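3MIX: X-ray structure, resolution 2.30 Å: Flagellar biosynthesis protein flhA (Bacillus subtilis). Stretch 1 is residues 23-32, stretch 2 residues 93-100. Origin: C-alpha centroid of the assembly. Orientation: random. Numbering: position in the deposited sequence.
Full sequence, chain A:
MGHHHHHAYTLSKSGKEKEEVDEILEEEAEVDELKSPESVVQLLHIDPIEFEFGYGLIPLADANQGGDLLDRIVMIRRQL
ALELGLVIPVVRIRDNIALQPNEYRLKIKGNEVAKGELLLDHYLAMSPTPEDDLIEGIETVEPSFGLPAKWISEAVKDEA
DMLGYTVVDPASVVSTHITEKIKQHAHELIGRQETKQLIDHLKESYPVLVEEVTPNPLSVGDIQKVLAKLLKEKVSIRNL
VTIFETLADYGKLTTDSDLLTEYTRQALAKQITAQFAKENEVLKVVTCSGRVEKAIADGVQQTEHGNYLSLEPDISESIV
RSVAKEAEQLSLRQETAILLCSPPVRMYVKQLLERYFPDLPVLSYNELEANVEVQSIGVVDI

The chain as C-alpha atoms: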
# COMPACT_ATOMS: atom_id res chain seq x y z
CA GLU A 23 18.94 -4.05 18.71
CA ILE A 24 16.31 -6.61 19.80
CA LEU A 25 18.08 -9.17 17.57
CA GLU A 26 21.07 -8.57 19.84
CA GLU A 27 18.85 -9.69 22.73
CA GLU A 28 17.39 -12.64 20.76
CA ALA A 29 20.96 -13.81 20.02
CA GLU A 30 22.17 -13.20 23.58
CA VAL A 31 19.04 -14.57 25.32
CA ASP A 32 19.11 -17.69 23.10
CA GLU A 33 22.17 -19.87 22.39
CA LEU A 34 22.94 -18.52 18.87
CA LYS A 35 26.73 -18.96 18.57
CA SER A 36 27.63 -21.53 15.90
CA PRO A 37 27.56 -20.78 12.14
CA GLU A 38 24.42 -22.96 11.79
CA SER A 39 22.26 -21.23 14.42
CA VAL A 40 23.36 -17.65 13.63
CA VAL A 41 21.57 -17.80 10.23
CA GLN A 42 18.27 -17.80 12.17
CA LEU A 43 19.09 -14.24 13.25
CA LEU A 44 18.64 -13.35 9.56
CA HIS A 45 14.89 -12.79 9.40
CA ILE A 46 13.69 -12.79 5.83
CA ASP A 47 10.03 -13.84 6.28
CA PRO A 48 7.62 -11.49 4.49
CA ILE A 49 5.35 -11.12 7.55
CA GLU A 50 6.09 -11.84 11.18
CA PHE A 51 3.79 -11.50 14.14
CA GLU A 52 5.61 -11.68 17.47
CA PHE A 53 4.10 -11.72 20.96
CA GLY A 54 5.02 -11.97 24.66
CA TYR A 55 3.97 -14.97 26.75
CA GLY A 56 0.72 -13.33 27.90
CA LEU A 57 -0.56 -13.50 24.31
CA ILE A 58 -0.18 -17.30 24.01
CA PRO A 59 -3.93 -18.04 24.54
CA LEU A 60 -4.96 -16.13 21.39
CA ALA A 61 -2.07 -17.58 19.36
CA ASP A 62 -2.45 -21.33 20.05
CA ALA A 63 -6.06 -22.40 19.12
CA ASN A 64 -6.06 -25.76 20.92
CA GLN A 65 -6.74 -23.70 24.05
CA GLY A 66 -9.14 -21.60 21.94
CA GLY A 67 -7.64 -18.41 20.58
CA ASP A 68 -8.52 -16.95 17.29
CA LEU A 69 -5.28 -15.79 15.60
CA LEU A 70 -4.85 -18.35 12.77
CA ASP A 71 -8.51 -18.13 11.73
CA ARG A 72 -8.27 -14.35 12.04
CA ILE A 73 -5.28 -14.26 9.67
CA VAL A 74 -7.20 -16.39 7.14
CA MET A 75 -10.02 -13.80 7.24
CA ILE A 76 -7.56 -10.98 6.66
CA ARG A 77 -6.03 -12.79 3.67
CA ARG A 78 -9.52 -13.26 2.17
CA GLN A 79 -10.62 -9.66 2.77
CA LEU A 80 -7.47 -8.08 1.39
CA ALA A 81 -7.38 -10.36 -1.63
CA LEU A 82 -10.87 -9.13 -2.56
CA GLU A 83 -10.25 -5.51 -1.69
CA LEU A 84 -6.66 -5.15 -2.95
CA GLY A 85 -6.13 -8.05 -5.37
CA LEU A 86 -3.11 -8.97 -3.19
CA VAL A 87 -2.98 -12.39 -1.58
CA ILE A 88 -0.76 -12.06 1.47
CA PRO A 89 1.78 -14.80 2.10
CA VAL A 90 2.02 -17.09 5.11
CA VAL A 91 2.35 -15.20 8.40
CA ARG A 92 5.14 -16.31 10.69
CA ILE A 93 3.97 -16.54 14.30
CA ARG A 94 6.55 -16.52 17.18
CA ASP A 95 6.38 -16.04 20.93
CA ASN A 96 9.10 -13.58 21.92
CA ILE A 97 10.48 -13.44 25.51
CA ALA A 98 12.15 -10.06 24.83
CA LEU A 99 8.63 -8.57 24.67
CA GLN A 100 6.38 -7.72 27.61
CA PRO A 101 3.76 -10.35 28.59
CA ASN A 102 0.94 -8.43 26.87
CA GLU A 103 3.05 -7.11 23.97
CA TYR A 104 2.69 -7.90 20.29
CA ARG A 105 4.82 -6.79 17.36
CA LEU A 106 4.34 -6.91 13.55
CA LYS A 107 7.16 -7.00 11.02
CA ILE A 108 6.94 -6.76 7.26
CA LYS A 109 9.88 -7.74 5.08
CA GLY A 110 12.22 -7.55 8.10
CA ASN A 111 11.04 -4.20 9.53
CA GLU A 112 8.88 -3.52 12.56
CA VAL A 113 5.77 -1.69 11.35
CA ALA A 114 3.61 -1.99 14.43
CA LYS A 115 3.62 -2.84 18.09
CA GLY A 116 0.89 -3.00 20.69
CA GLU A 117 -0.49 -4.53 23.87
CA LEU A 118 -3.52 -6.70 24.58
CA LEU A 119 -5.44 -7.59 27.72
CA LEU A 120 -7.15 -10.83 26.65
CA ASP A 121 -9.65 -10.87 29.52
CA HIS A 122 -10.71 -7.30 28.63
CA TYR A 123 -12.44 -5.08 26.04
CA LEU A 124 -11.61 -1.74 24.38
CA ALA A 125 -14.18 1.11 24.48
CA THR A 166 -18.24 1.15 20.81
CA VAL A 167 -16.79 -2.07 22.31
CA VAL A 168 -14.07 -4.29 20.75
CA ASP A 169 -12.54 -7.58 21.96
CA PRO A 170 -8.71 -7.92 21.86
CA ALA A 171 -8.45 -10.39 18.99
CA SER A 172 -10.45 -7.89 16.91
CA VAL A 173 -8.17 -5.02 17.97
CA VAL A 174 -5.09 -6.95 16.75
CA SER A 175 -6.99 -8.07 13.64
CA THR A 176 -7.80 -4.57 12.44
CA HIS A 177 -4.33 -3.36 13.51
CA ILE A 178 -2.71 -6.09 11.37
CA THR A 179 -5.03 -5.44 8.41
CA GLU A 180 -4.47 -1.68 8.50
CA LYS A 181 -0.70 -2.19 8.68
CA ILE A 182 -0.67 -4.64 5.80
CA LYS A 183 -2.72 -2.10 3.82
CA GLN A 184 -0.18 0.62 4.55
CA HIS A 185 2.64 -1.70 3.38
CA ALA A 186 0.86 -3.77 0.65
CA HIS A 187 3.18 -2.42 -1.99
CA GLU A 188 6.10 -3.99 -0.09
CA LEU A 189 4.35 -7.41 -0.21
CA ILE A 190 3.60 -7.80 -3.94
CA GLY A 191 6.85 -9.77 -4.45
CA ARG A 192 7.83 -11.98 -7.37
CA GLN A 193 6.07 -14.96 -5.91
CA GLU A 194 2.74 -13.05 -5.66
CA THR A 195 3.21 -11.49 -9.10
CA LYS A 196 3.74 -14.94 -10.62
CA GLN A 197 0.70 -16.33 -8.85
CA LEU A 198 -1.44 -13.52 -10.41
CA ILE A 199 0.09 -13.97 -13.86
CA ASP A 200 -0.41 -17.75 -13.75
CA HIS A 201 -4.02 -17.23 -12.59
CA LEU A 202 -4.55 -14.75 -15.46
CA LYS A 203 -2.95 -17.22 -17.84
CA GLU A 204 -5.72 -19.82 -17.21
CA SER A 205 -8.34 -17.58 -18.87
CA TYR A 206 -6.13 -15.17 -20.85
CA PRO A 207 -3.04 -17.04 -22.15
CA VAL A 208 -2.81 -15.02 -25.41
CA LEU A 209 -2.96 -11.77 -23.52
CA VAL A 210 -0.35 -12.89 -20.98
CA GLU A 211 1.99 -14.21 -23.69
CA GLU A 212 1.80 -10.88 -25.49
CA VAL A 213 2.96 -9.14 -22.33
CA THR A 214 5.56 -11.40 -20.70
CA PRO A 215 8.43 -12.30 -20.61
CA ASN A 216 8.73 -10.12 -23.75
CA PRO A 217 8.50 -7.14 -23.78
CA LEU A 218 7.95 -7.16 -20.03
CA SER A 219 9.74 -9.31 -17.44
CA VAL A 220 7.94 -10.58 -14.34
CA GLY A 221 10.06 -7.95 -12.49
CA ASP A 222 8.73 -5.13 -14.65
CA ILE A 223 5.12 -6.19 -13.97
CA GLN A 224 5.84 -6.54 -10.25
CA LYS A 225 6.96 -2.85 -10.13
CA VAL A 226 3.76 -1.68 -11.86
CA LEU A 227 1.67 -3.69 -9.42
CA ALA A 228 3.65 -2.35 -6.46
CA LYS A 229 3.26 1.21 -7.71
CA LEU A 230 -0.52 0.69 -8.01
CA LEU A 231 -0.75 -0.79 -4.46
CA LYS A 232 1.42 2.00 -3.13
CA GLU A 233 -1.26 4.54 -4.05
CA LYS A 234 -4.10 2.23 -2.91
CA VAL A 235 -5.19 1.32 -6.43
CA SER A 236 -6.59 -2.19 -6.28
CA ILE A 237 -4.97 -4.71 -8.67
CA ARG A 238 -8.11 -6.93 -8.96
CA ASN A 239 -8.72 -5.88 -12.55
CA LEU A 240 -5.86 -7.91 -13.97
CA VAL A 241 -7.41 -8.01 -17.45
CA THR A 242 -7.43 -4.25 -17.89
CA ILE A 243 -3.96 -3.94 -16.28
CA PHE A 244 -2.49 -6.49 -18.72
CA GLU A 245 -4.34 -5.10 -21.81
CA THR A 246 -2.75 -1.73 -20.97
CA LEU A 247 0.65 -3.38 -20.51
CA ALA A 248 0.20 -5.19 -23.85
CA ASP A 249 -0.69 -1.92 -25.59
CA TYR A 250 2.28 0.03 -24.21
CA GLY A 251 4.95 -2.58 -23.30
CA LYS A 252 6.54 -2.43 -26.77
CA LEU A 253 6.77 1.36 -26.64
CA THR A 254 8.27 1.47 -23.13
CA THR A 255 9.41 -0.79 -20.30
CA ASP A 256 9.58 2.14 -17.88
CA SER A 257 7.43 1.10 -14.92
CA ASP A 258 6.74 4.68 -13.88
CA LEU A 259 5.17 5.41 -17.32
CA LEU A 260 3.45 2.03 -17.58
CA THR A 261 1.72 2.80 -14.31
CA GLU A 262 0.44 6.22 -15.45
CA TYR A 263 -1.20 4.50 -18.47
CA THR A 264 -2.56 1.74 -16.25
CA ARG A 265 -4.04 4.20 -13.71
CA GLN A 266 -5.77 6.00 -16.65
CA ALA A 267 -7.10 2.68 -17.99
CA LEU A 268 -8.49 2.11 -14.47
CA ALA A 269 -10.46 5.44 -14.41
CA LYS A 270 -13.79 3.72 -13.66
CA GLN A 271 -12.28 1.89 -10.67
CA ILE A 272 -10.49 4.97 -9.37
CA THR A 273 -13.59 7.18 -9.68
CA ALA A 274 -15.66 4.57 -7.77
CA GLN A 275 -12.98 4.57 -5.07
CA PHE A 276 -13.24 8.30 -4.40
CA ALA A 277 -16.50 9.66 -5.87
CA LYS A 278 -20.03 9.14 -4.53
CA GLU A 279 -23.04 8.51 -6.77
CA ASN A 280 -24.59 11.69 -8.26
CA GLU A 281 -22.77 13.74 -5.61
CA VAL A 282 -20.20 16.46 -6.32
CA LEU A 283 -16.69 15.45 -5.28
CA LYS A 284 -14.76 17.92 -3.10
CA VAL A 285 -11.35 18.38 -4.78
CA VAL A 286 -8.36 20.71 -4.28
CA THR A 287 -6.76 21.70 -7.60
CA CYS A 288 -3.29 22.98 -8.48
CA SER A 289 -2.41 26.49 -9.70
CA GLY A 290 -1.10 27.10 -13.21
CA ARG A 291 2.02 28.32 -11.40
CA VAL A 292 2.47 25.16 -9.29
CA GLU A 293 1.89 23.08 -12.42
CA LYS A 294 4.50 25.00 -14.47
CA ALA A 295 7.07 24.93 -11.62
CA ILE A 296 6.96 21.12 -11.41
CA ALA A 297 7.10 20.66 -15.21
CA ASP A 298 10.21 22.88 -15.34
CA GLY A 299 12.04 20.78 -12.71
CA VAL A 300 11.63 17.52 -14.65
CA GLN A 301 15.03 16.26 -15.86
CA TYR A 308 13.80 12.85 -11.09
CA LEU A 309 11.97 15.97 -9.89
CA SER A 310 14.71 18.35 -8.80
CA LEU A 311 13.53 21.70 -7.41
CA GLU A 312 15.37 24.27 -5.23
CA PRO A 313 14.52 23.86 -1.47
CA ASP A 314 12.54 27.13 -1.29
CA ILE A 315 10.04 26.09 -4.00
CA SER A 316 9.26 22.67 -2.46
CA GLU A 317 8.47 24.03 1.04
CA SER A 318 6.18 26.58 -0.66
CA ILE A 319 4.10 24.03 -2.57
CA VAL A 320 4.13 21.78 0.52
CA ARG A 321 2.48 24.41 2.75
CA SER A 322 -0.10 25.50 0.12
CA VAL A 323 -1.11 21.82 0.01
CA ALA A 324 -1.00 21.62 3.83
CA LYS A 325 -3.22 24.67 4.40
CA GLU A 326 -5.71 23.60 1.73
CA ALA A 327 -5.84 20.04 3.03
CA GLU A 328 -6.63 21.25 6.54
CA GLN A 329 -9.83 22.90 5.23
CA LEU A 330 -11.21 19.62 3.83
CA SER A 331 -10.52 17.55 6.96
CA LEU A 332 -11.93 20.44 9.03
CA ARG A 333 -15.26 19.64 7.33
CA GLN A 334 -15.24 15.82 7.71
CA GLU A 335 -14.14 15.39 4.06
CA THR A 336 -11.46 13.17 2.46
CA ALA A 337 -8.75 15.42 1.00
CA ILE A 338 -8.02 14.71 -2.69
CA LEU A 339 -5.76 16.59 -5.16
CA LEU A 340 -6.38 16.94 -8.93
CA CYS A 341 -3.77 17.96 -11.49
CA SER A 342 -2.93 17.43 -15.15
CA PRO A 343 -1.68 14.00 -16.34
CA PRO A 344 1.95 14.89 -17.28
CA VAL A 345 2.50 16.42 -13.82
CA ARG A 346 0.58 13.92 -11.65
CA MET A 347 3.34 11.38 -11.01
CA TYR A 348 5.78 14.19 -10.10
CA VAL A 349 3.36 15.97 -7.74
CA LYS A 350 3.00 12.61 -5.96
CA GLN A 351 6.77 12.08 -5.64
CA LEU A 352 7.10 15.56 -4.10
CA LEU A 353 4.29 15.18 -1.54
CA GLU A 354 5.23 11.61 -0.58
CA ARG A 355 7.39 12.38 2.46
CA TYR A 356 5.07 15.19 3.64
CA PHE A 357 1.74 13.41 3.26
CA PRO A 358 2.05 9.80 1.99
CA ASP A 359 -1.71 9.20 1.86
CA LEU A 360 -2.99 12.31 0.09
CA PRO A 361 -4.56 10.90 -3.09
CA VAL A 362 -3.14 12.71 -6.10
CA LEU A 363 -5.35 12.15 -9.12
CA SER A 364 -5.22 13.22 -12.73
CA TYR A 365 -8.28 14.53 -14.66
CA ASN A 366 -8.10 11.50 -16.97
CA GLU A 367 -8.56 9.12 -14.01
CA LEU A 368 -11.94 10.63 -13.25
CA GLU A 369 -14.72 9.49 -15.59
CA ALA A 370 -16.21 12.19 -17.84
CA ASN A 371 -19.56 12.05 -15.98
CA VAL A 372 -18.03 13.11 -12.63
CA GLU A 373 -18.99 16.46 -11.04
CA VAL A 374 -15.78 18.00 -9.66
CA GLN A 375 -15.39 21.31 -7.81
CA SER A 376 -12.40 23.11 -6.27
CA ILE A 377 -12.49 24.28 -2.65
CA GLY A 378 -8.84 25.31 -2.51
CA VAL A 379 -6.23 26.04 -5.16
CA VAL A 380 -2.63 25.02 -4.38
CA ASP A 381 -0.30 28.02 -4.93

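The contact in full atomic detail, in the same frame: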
# COMPACT_ATOMS: atom_id res chain seq x y z
N GLU A 23 18.84 -4.29 17.24
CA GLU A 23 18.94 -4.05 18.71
C GLU A 23 18.27 -5.15 19.53
O GLU A 23 18.85 -5.65 20.50
CB GLU A 23 18.33 -2.68 19.09
CG GLU A 23 19.34 -1.53 19.16
CD GLU A 23 18.99 -0.50 20.24
OE1 GLU A 23 17.82 -0.45 20.68
OE2 GLU A 23 19.89 0.26 20.65
N ILE A 24 17.05 -5.52 19.14
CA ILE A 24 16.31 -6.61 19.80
C ILE A 24 16.82 -7.97 19.32
O ILE A 24 16.68 -8.98 20.03
CB ILE A 24 14.76 -6.48 19.59
CG1 ILE A 24 14.01 -7.09 20.78
CG2 ILE A 24 14.32 -7.06 18.23
CD1 ILE A 24 12.61 -7.58 20.45
N LEU A 25 17.39 -8.00 18.11
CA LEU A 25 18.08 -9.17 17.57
C LEU A 25 19.31 -9.50 18.40
O LEU A 25 19.64 -10.67 18.59
CB LEU A 25 18.50 -8.92 16.11
CG LEU A 25 17.45 -9.22 15.04
CD1 LEU A 25 17.83 -8.61 13.71
CD2 LEU A 25 17.23 -10.72 14.91
N GLU A 26 19.96 -8.45 18.89
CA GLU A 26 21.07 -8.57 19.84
C GLU A 26 20.62 -9.35 21.08
O GLU A 26 21.33 -10.25 21.55
CB GLU A 26 21.59 -7.19 20.26
CG GLU A 26 22.02 -6.27 19.11
CD GLU A 26 23.15 -6.85 18.27
OE1 GLU A 26 24.07 -7.50 18.83
OE2 GLU A 26 23.13 -6.64 17.04
N GLU A 27 19.43 -9.02 21.57
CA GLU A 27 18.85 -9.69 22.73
C GLU A 27 18.45 -11.13 22.40
O GLU A 27 18.78 -12.05 23.15
CB GLU A 27 17.66 -8.91 23.28
CG GLU A 27 17.38 -9.21 24.77
CD GLU A 27 16.13 -8.53 25.30
OE1 GLU A 27 15.64 -7.56 24.67
OE2 GLU A 27 15.63 -8.97 26.36
N GLU A 28 17.76 -11.32 21.28
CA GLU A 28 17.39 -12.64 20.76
C GLU A 28 18.61 -13.57 20.68
O GLU A 28 18.56 -14.71 21.13
CB GLU A 28 16.71 -12.51 19.38
CG GLU A 28 16.02 -13.78 18.84
CD GLU A 28 15.42 -13.60 17.43
OE1 GLU A 28 15.12 -12.45 17.03
OE2 GLU A 28 15.25 -14.61 16.71
N ALA A 29 19.71 -13.06 20.10
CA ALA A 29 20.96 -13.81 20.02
C ALA A 29 21.54 -14.09 21.40
O ALA A 29 21.95 -15.21 21.68
CB ALA A 29 21.97 -13.06 19.16
N GLU A 30 21.57 -13.06 22.25
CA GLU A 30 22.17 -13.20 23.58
C GLU A 30 21.30 -14.00 24.55
O GLU A 30 21.82 -14.81 25.31
CB GLU A 30 22.60 -11.83 24.16
CG GLU A 30 23.44 -11.88 25.45
CD GLU A 30 24.72 -12.73 25.36
OE1 GLU A 30 25.13 -13.13 24.25
OE2 GLU A 30 25.33 -13.00 26.42
N VAL A 31 19.99 -13.77 24.52
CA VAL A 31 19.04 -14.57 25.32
C VAL A 31 19.14 -16.05 24.92
O VAL A 31 19.42 -16.90 25.77
CB VAL A 31 17.57 -14.05 25.19
CG1 VAL A 31 16.55 -15.12 25.62
CG2 VAL A 31 17.38 -12.77 26.02
N ASP A 32 18.95 -16.33 23.63
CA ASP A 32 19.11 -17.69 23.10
C ASP A 32 20.59 -18.11 23.02
O ASP A 32 21.48 -17.39 23.46
CB ASP A 32 18.40 -17.83 21.74
CG ASP A 32 16.88 -17.78 21.86
OD1 ASP A 32 16.32 -18.51 22.70
OD2 ASP A 32 16.25 -17.01 21.10
N ILE A 93 4.44 -16.82 12.95
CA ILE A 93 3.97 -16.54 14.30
C ILE A 93 4.95 -17.08 15.38
O ILE A 93 5.15 -18.29 15.48
CB ILE A 93 2.51 -17.04 14.43
CG1 ILE A 93 1.60 -16.20 13.51
CG2 ILE A 93 2.03 -17.06 15.89
CD1 ILE A 93 0.32 -16.88 13.11
N ARG A 94 5.55 -16.18 16.15
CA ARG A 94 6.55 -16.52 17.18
C ARG A 94 6.26 -15.86 18.52
O ARG A 94 6.09 -14.64 18.59
CB ARG A 94 7.94 -16.00 16.80
CG ARG A 94 8.68 -16.73 15.72
CD ARG A 94 10.20 -16.64 15.94
NE ARG A 94 10.71 -15.26 15.94
CZ ARG A 94 11.51 -14.74 16.88
NH1 ARG A 94 11.92 -15.48 17.92
NH2 ARG A 94 11.92 -13.48 16.78
N ASP A 95 6.27 -16.65 19.60
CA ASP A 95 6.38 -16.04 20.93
C ASP A 95 7.77 -15.42 21.05
O ASP A 95 8.76 -15.96 20.52
CB ASP A 95 6.10 -17.04 22.06
CG ASP A 95 6.86 -18.33 21.91
OD1 ASP A 95 6.38 -19.22 21.17
OD2 ASP A 95 7.94 -18.46 22.53
N ASN A 96 7.84 -14.26 21.70
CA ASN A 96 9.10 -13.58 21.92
C ASN A 96 9.26 -13.10 23.37
O ASN A 96 8.54 -12.21 23.83
CB ASN A 96 9.30 -12.44 20.91
CG ASN A 96 10.72 -11.90 20.90
OD1 ASN A 96 11.54 -12.23 21.76
ND2 ASN A 96 11.02 -11.06 19.92
N ILE A 97 10.20 -13.72 24.08
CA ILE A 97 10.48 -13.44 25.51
C ILE A 97 11.03 -12.03 25.76
O ILE A 97 10.86 -11.48 26.86
CB ILE A 97 11.43 -14.52 26.12
CG1 ILE A 97 11.35 -14.50 27.65
CG2 ILE A 97 12.88 -14.35 25.61
CD1 ILE A 97 12.21 -15.55 28.35
N ALA A 98 11.68 -11.45 24.76
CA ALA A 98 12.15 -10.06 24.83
C ALA A 98 10.99 -9.06 25.02
O ALA A 98 11.17 -7.97 25.57
CB ALA A 98 12.97 -9.72 23.60
N LEU A 99 9.79 -9.44 24.57
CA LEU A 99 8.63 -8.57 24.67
C LEU A 99 7.90 -8.75 26.00
O LEU A 99 7.98 -9.80 26.64
CB LEU A 99 7.65 -8.80 23.50
CG LEU A 99 8.11 -8.67 22.04
CD1 LEU A 99 6.96 -8.98 21.10
CD2 LEU A 99 8.72 -7.30 21.73
N GLN A 100 7.19 -7.70 26.40
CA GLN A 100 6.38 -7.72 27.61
C GLN A 100 5.27 -8.76 27.47
O GLN A 100 4.83 -9.04 26.36
CB GLN A 100 5.79 -6.33 27.87
CG GLN A 100 6.82 -5.28 28.34
CD GLN A 100 7.30 -5.50 29.77
OE1 GLN A 100 6.53 -5.86 30.66
NE2 GLN A 100 8.60 -5.27 30.00

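The helix that carries Glu 27, Glu 28 and Val 31 packs against the end of a strand and the type I turn, Asn 96 to Leu 99, that follows it. The contact is small, burying 319 Å² over both sides, and no hydrogen bond crosses it; apolar packing and one salt bridge hold it together. Ala 98, Ile 24 and Glu 28 are the most covered, at 56, 52 and 50 Å², and Asn 96 is buried.

The apolar contacts fall into two groups. Ile 24 points toward the turn, and its extended side chain (chi1 and chi2 both t) carries CD1 to 3.8 Å from Ala 98 CB and 4.1 Å from Leu 99 CD2. Seven residues on from Ile 24, Val 31 CG1 meets Ile 97 CG2 at 3.7 Å, a more exposed contact.

Ala 98, whose CB points toward the helix, is where the two backbones are nearest: Ala 98 CA is 7.0 Å from Glu 27 CA. At the edge, Glu 27 OE1 makes a van der Waals contact with Ala 98 CB at 3.6 Å.

The polar link is a salt bridge between Glu 28 OE1 and Arg 94 NH2, 3.4 Å apart. Glu 28 CA and Arg 94 CA are 12.1 Å apart, and the two long side chains span that distance: Glu 28 leaves the helix sideways but is extended, and its OE2 lies over one face of the guanidinium.

Within the turn, Asn 96 OD1 accepts a hydrogen bond from Ala 98 N (3.1 Å), bracing the loop on which the helix rests.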